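Local coordinates for protein NS1 (Human bocavirus, PDB 4KW3) that probably nicks one strand of the viral replication origin to start rolling-circle replication, this piece being the N-terminal origin-recognition and nickase domain of the multifunctional initiator protein, at residues His261-Leu264 with Asp265-Ile269; Thr88-Ser91 with His92-Asn96. All coordinates share one frame; numbering follows the deposited sequence.

Contact 1: residues His261-Leu264 with Asp265-Ile269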
ATOM      1  N   HIS A 261      11.180 -10.434  -8.757  1.00 41.19           N
ATOM      2  CA  HIS A 261      11.551 -11.278  -7.619  1.00 44.20           C
ATOM      3  C   HIS A 261      12.690 -12.256  -7.913  1.00 51.23           C
ATOM      4  O   HIS A 261      13.598 -12.434  -7.094  1.00 51.50           O
ATOM      5  CB  HIS A 261      10.342 -12.059  -7.158  1.00 32.61           C
ATOM      6  CG  HIS A 261      10.637 -13.035  -6.070  1.00 35.79           C
ATOM      7  ND1 HIS A 261      11.020 -14.336  -6.321  1.00 36.62           N
ATOM      8  CD2 HIS A 261      10.611 -12.903  -4.724  1.00 41.33           C
ATOM      9  CE1 HIS A 261      11.210 -14.966  -5.178  1.00 33.45           C
ATOM     10  NE2 HIS A 261      10.972 -14.119  -4.192  1.00 44.24           N
ATOM     11  N   ALA A 262      12.622 -12.886  -9.084  1.00 50.75           N
ATOM     12  CA  ALA A 262      13.612 -13.866  -9.518  1.00 49.81           C
ATOM     13  C   ALA A 262      14.988 -13.212  -9.631  1.00 45.46           C
ATOM     14  O   ALA A 262      15.983 -13.768  -9.186  1.00 47.52           O
ATOM     15  CB  ALA A 262      13.205 -14.461 -10.853  1.00 31.67           C
ATOM     16  N   THR A 263      15.037 -12.027 -10.235  1.00 34.95           N
ATOM     17  CA  THR A 263      16.280 -11.293 -10.355  1.00 38.59           C
ATOM     18  C   THR A 263      16.870 -10.954  -8.979  1.00 53.59           C
ATOM     19  O   THR A 263      18.053 -11.181  -8.746  1.00 62.36           O
ATOM     20  CB  THR A 263      16.086 -10.008 -11.170  1.00 44.95           C
ATOM     21  OG1 THR A 263      15.637 -10.345 -12.489  1.00 54.32           O
ATOM     22  CG2 THR A 263      17.382  -9.226 -11.256  1.00 40.08           C
ATOM     23  N   LEU A 264      16.050 -10.425  -8.064  1.00 46.86           N
ATOM     24  CA  LEU A 264      16.514 -10.194  -6.693  1.00 47.42           C
ATOM     25  C   LEU A 264      17.018 -11.471  -6.030  1.00 45.49           C
ATOM     26  O   LEU A 264      18.047 -11.472  -5.366  1.00 40.63           O
ATOM     27  CB  LEU A 264      15.432  -9.557  -5.819  1.00 38.09           C
ATOM     28  CG  LEU A 264      15.068  -8.115  -6.140  1.00 40.93           C
ATOM     29  CD1 LEU A 264      14.005  -7.608  -5.168  1.00 43.82           C
ATOM     30  CD2 LEU A 264      16.307  -7.239  -6.119  1.00 46.50           C
ATOM     31  N   ASP A 265      16.288 -12.561  -6.217  1.00 42.41           N
ATOM     32  CA  ASP A 265      16.605 -13.796  -5.518  1.00 47.80           C
ATOM     33  C   ASP A 265      17.855 -14.488  -6.072  1.00 51.32           C
ATOM     34  O   ASP A 265      18.563 -15.179  -5.349  1.00 58.07           O
ATOM     35  CB  ASP A 265      15.403 -14.739  -5.542  1.00 42.77           C
ATOM     36  CG  ASP A 265      15.428 -15.742  -4.415  1.00 49.47           C
ATOM     37  OD1 ASP A 265      15.964 -15.409  -3.329  1.00 56.30           O
ATOM     38  OD2 ASP A 265      14.898 -16.860  -4.611  1.00 55.42           O
ATOM     39  N   ASN A 266      18.144 -14.275  -7.346  1.00 52.24           N
ATOM     40  CA  ASN A 266      19.278 -14.943  -7.980  1.00 56.42           C
ATOM     41  C   ASN A 266      20.578 -14.141  -8.126  1.00 61.52           C
ATOM     42  O   ASN A 266      21.649 -14.681  -7.898  1.00 71.09           O
ATOM     43  CB  ASN A 266      18.863 -15.552  -9.325  1.00 53.60           C
ATOM     44  CG  ASN A 266      17.675 -16.503  -9.194  1.00 64.41           C
ATOM     45  OD1 ASN A 266      16.623 -16.289  -9.801  1.00 76.35           O
ATOM     46  ND2 ASN A 266      17.840 -17.560  -8.404  1.00 65.20           N
ATOM     47  N   GLU A 267      20.479 -12.866  -8.497  1.00 54.04           N
ATOM     48  CA  GLU A 267      21.651 -12.054  -8.811  1.00 51.15           C
ATOM     49  C   GLU A 267      21.986 -11.054  -7.722  1.00 61.68           C
ATOM     50  O   GLU A 267      23.154 -10.784  -7.443  1.00 77.84           O
ATOM     51  CB  GLU A 267      21.405 -11.270 -10.088  1.00 48.30           C
ATOM     52  CG  GLU A 267      20.757 -12.108 -11.154  1.00 71.43           C
ATOM     53  CD  GLU A 267      20.549 -11.339 -12.430  1.00 94.98           C
ATOM     54  OE1 GLU A 267      20.964 -10.149 -12.474  1.00101.06           O
ATOM     55  OE2 GLU A 267      19.954 -11.923 -13.369  1.00 97.80           O
ATOM     56  N   VAL A 268      20.962 -10.473  -7.127  1.00 50.24           N
ATOM     57  CA  VAL A 268      21.193  -9.348  -6.241  1.00 55.71           C
ATOM     58  C   VAL A 268      21.352  -9.737  -4.771  1.00 51.05           C
ATOM     59  O   VAL A 268      22.382  -9.487  -4.169  1.00 49.72           O
ATOM     60  CB  VAL A 268      20.086  -8.333  -6.371  1.00 49.92           C
ATOM     61  CG1 VAL A 268      20.438  -7.090  -5.547  1.00 45.80           C
ATOM     62  CG2 VAL A 268      19.886  -8.004  -7.844  1.00 41.20           C
ATOM     63  N   ILE A 269      20.319 -10.342  -4.200  1.00 48.01           N
ATOM     64  CA  ILE A 269      20.320 -10.666  -2.787  1.00 47.55           C
ATOM     65  C   ILE A 269      19.738 -12.044  -2.491  1.00 50.97           C
ATOM     66  O   ILE A 269      18.623 -12.151  -1.993  1.00 60.60           O
ATOM     67  CB  ILE A 269      19.524  -9.629  -1.979  1.00 43.03           C
ATOM     68  CG1 ILE A 269      18.239  -9.261  -2.714  1.00 43.33           C
ATOM     69  CG2 ILE A 269      20.351  -8.386  -1.754  1.00 31.96           C
ATOM     70  CD1 ILE A 269      17.112  -8.845  -1.801  1.00 46.15           C
TER
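With CG of Leu264 anti to its carbonyl carbon (chi1 -70°), the side chains of Leu264 and Val268 lie side by side and point the same way, one turn apart. Leu264 CD2 rests 3.9 Å from Val268 CB and also meets the CG2 branch. Beyond the helix end, Ile269 CG1 sits between its own backbone N and carbonyl carbon (chi1 42°), which folds it back to 4.2 Å from Leu264 CB. The last turn of helix 257-268 is wider than alpha: Ile269 N bonds to Leu264 O at 2.8 Å, a pi-type i to i+5 step, while Thr263 O takes Glu267 N at 3.0 Å and Val268 N weakly. Farther back, His261 and Asp265 run alongside each other, ring and carboxylate planes 42° apart, with His261 CE1 4.2 Å from Asp265 OD2. Asp265 OD1 forms a salt bridge with Lys209 of helix 204-212, and the same lysine bonds to Ile269 O. One ammonium group thus joins a carboxylate and a carbonyl of this C-terminal turn to the helix carrying the predicted nuclease tyrosine, Tyr211.

Contact 2: residues Thr88-Ser91 with His92-Asn96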
ATOM      1  N   THR A  88       6.423  13.319   2.218  1.00 52.76           N
ATOM      2  CA  THR A  88       6.194  14.463   3.078  1.00 50.16           C
ATOM      3  C   THR A  88       6.845  14.249   4.453  1.00 58.65           C
ATOM      4  O   THR A  88       7.494  15.163   4.978  1.00 54.72           O
ATOM      5  CB  THR A  88       4.699  14.755   3.231  1.00 54.23           C
ATOM      6  OG1 THR A  88       4.131  14.995   1.937  1.00 56.20           O
ATOM      7  CG2 THR A  88       4.461  15.987   4.140  1.00 41.28           C
ATOM      8  N   LEU A  89       6.690  13.043   5.014  1.00 55.38           N
ATOM      9  CA  LEU A  89       7.289  12.709   6.308  1.00 49.59           C
ATOM     10  C   LEU A  89       8.793  12.918   6.308  1.00 54.70           C
ATOM     11  O   LEU A  89       9.314  13.629   7.174  1.00 54.53           O
ATOM     12  CB  LEU A  89       7.002  11.269   6.709  1.00 43.10           C
ATOM     13  CG  LEU A  89       7.730  10.823   7.995  1.00 41.90           C
ATOM     14  CD1 LEU A  89       7.145  11.429   9.254  1.00 37.69           C
ATOM     15  CD2 LEU A  89       7.717   9.309   8.112  1.00 43.85           C
ATOM     16  N   MET A  90       9.484  12.328   5.329  1.00 45.80           N
ATOM     17  CA  MET A  90      10.942  12.445   5.251  1.00 49.81           C
ATOM     18  C   MET A  90      11.352  13.892   5.007  1.00 62.61           C
ATOM     19  O   MET A  90      12.379  14.362   5.491  1.00 62.95           O
ATOM     20  CB  MET A  90      11.517  11.539   4.170  1.00 45.03           C
ATOM     21  CG  MET A  90      11.382  10.090   4.531  1.00 50.96           C
ATOM     22  SD  MET A  90      12.024   9.768   6.187  1.00 50.86           S
ATOM     23  CE  MET A  90      13.787   9.679   5.878  1.00 46.38           C
ATOM     24  N   SER A  91      10.529  14.585   4.238  1.00 63.42           N
ATOM     25  CA  SER A  91      10.710  15.997   3.994  1.00 60.82           C
ATOM     26  C   SER A  91      10.767  16.797   5.307  1.00 59.67           C
ATOM     27  O   SER A  91      11.658  17.635   5.495  1.00 53.68           O
ATOM     28  CB  SER A  91       9.567  16.491   3.113  1.00 57.14           C
ATOM     29  OG  SER A  91       9.826  17.776   2.613  1.00 64.24           O
ATOM     30  N   HIS A  92       9.831  16.521   6.213  1.00 51.00           N
ATOM     31  CA  HIS A  92       9.840  17.138   7.533  1.00 43.81           C
ATOM     32  C   HIS A  92      11.081  16.717   8.333  1.00 62.16           C
ATOM     33  O   HIS A  92      11.770  17.565   8.892  1.00 61.88           O
ATOM     34  CB  HIS A  92       8.568  16.814   8.330  1.00 47.93           C
ATOM     35  CG  HIS A  92       7.325  17.474   7.813  1.00 66.78           C
ATOM     36  ND1 HIS A  92       7.212  17.962   6.530  1.00 78.64           N
ATOM     37  CD2 HIS A  92       6.137  17.725   8.415  1.00 75.69           C
ATOM     38  CE1 HIS A  92       6.010  18.485   6.362  1.00 76.87           C
ATOM     39  NE2 HIS A  92       5.339  18.353   7.489  1.00 74.78           N
ATOM     40  N   LYS A  93      11.362  15.414   8.392  1.00 58.30           N
ATOM     41  CA  LYS A  93      12.488  14.915   9.183  1.00 58.32           C
ATOM     42  C   LYS A  93      13.818  15.502   8.743  1.00 63.12           C
ATOM     43  O   LYS A  93      14.710  15.692   9.567  1.00 66.22           O
ATOM     44  CB  LYS A  93      12.580  13.388   9.152  1.00 57.87           C
ATOM     45  CG  LYS A  93      11.376  12.668   9.716  1.00 60.84           C
ATOM     46  CD  LYS A  93      11.159  13.021  11.166  1.00 63.38           C
ATOM     47  CE  LYS A  93      10.103  12.115  11.780  1.00 65.82           C
ATOM     48  NZ  LYS A  93       9.708  12.598  13.138  1.00 69.97           N
ATOM     49  N   GLN A  94      13.952  15.791   7.452  1.00 57.59           N
ATOM     50  CA  GLN A  94      15.196  16.338   6.919  1.00 55.65           C
ATOM     51  C   GLN A  94      15.183  17.859   6.697  1.00 57.03           C
ATOM     52  O   GLN A  94      16.192  18.420   6.256  1.00 56.41           O
ATOM     53  CB  GLN A  94      15.546  15.659   5.603  1.00 52.34           C
ATOM     54  CG  GLN A  94      15.939  14.229   5.727  1.00 51.75           C
ATOM     55  CD  GLN A  94      16.316  13.628   4.392  1.00 55.39           C
ATOM     56  OE1 GLN A  94      16.410  14.328   3.388  1.00 59.76           O
ATOM     57  NE2 GLN A  94      16.529  12.324   4.373  1.00 55.65           N
ATOM     58  N   ARG A  95      14.056  18.509   6.984  1.00 55.36           N
ATOM     59  CA  ARG A  95      13.888  19.934   6.682  1.00 65.11           C
ATOM     60  C   ARG A  95      14.437  20.255   5.295  1.00 61.29           C
ATOM     61  O   ARG A  95      15.333  21.071   5.148  1.00 67.90           O
ATOM     62  CB  ARG A  95      14.566  20.799   7.731  1.00 70.22           C
ATOM     63  CG  ARG A  95      14.354  20.315   9.144  1.00 83.59           C
ATOM     64  CD  ARG A  95      15.079  21.219  10.130  1.00106.45           C
ATOM     65  NE  ARG A  95      14.882  20.767  11.500  1.00122.30           N
ATOM     66  CZ  ARG A  95      15.503  19.717  12.034  1.00130.22           C
ATOM     67  NH1 ARG A  95      16.364  19.003  11.313  1.00126.20           N
ATOM     68  NH2 ARG A  95      15.257  19.376  13.294  1.00133.78           N
ATOM     69  N   ASN A  96      13.913  19.560   4.298  1.00 56.61           N
ATOM     70  CA  ASN A  96      14.384  19.650   2.936  1.00 64.51           C
ATOM     71  C   ASN A  96      13.219  19.259   2.032  1.00 72.33           C
ATOM     72  O   ASN A  96      12.583  18.232   2.266  1.00 73.03           O
ATOM     73  CB  ASN A  96      15.543  18.679   2.749  1.00 70.27           C
ATOM     74  CG  ASN A  96      16.192  18.791   1.389  1.00 85.60           C
ATOM     75  OD1 ASN A  96      15.592  19.276   0.427  1.00 90.21           O
ATOM     76  ND2 ASN A  96      17.424  18.315   1.293  1.00 95.08           N
TER
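Ser91 and Asn96 make the closely knit end of this contact. Ser91 OG, anti to its backbone N (chi1 -168°), donates to Asn96 O at 2.8 Å, approaching from above the carbonyl plane, 37° out of it. Beside it, Asn96 N returns to Ser91 O at 3.2 Å, so two bonds tie the same pair of residues. The positive phi of Arg95 (43°) turns the chain back here: its N bonds to His92 O, and with the Asn96 bond this is a Schellman motif closing helix 74-94. Gln94 runs extended and crosses Met90, its NE2 4.1 Å from Met90 CE; that amide nitrogen bonds to the carbonyls of Glu123 and Arg100, while Met90 packs on Pro99 and Leu125. Leu89 is buried against helix 134-149, and Lys93 crosses it with CE 3.9 Å from Leu89 CD1 before its NZ bonds to Ser133 and Gln136. The exposed side is looser. There the His92 ring lies alongside Thr88, its CE1 3.7 Å from the methyl CG2 of Thr88, and Arg95 is exposed, its CB directed away from the preceding turn.

How the contacts relate
Both contacts are last turns of helices, but they belong to different elements, with centres 31 Å apart and no touch between them. Contact 1 is a surface contact on the C-terminal helix 257-268; contact 2, at the end of helix 74-94, is partly buried, with three residues inside the protein. The endings differ in kind: 265-269 leaves its helix through a pi-type widening, whereas 92-96 turns back through a residue of positive phi. Contact 1 meets helix 204-212, which carries the predicted nuclease tyrosine, through a lysine salt bridge and hydrogen bond as well as side-chain packing, while contact 2, away from the annotated sites, is joined to helix 134-149 and neighbouring loops by apolar packing and hydrogen bonds.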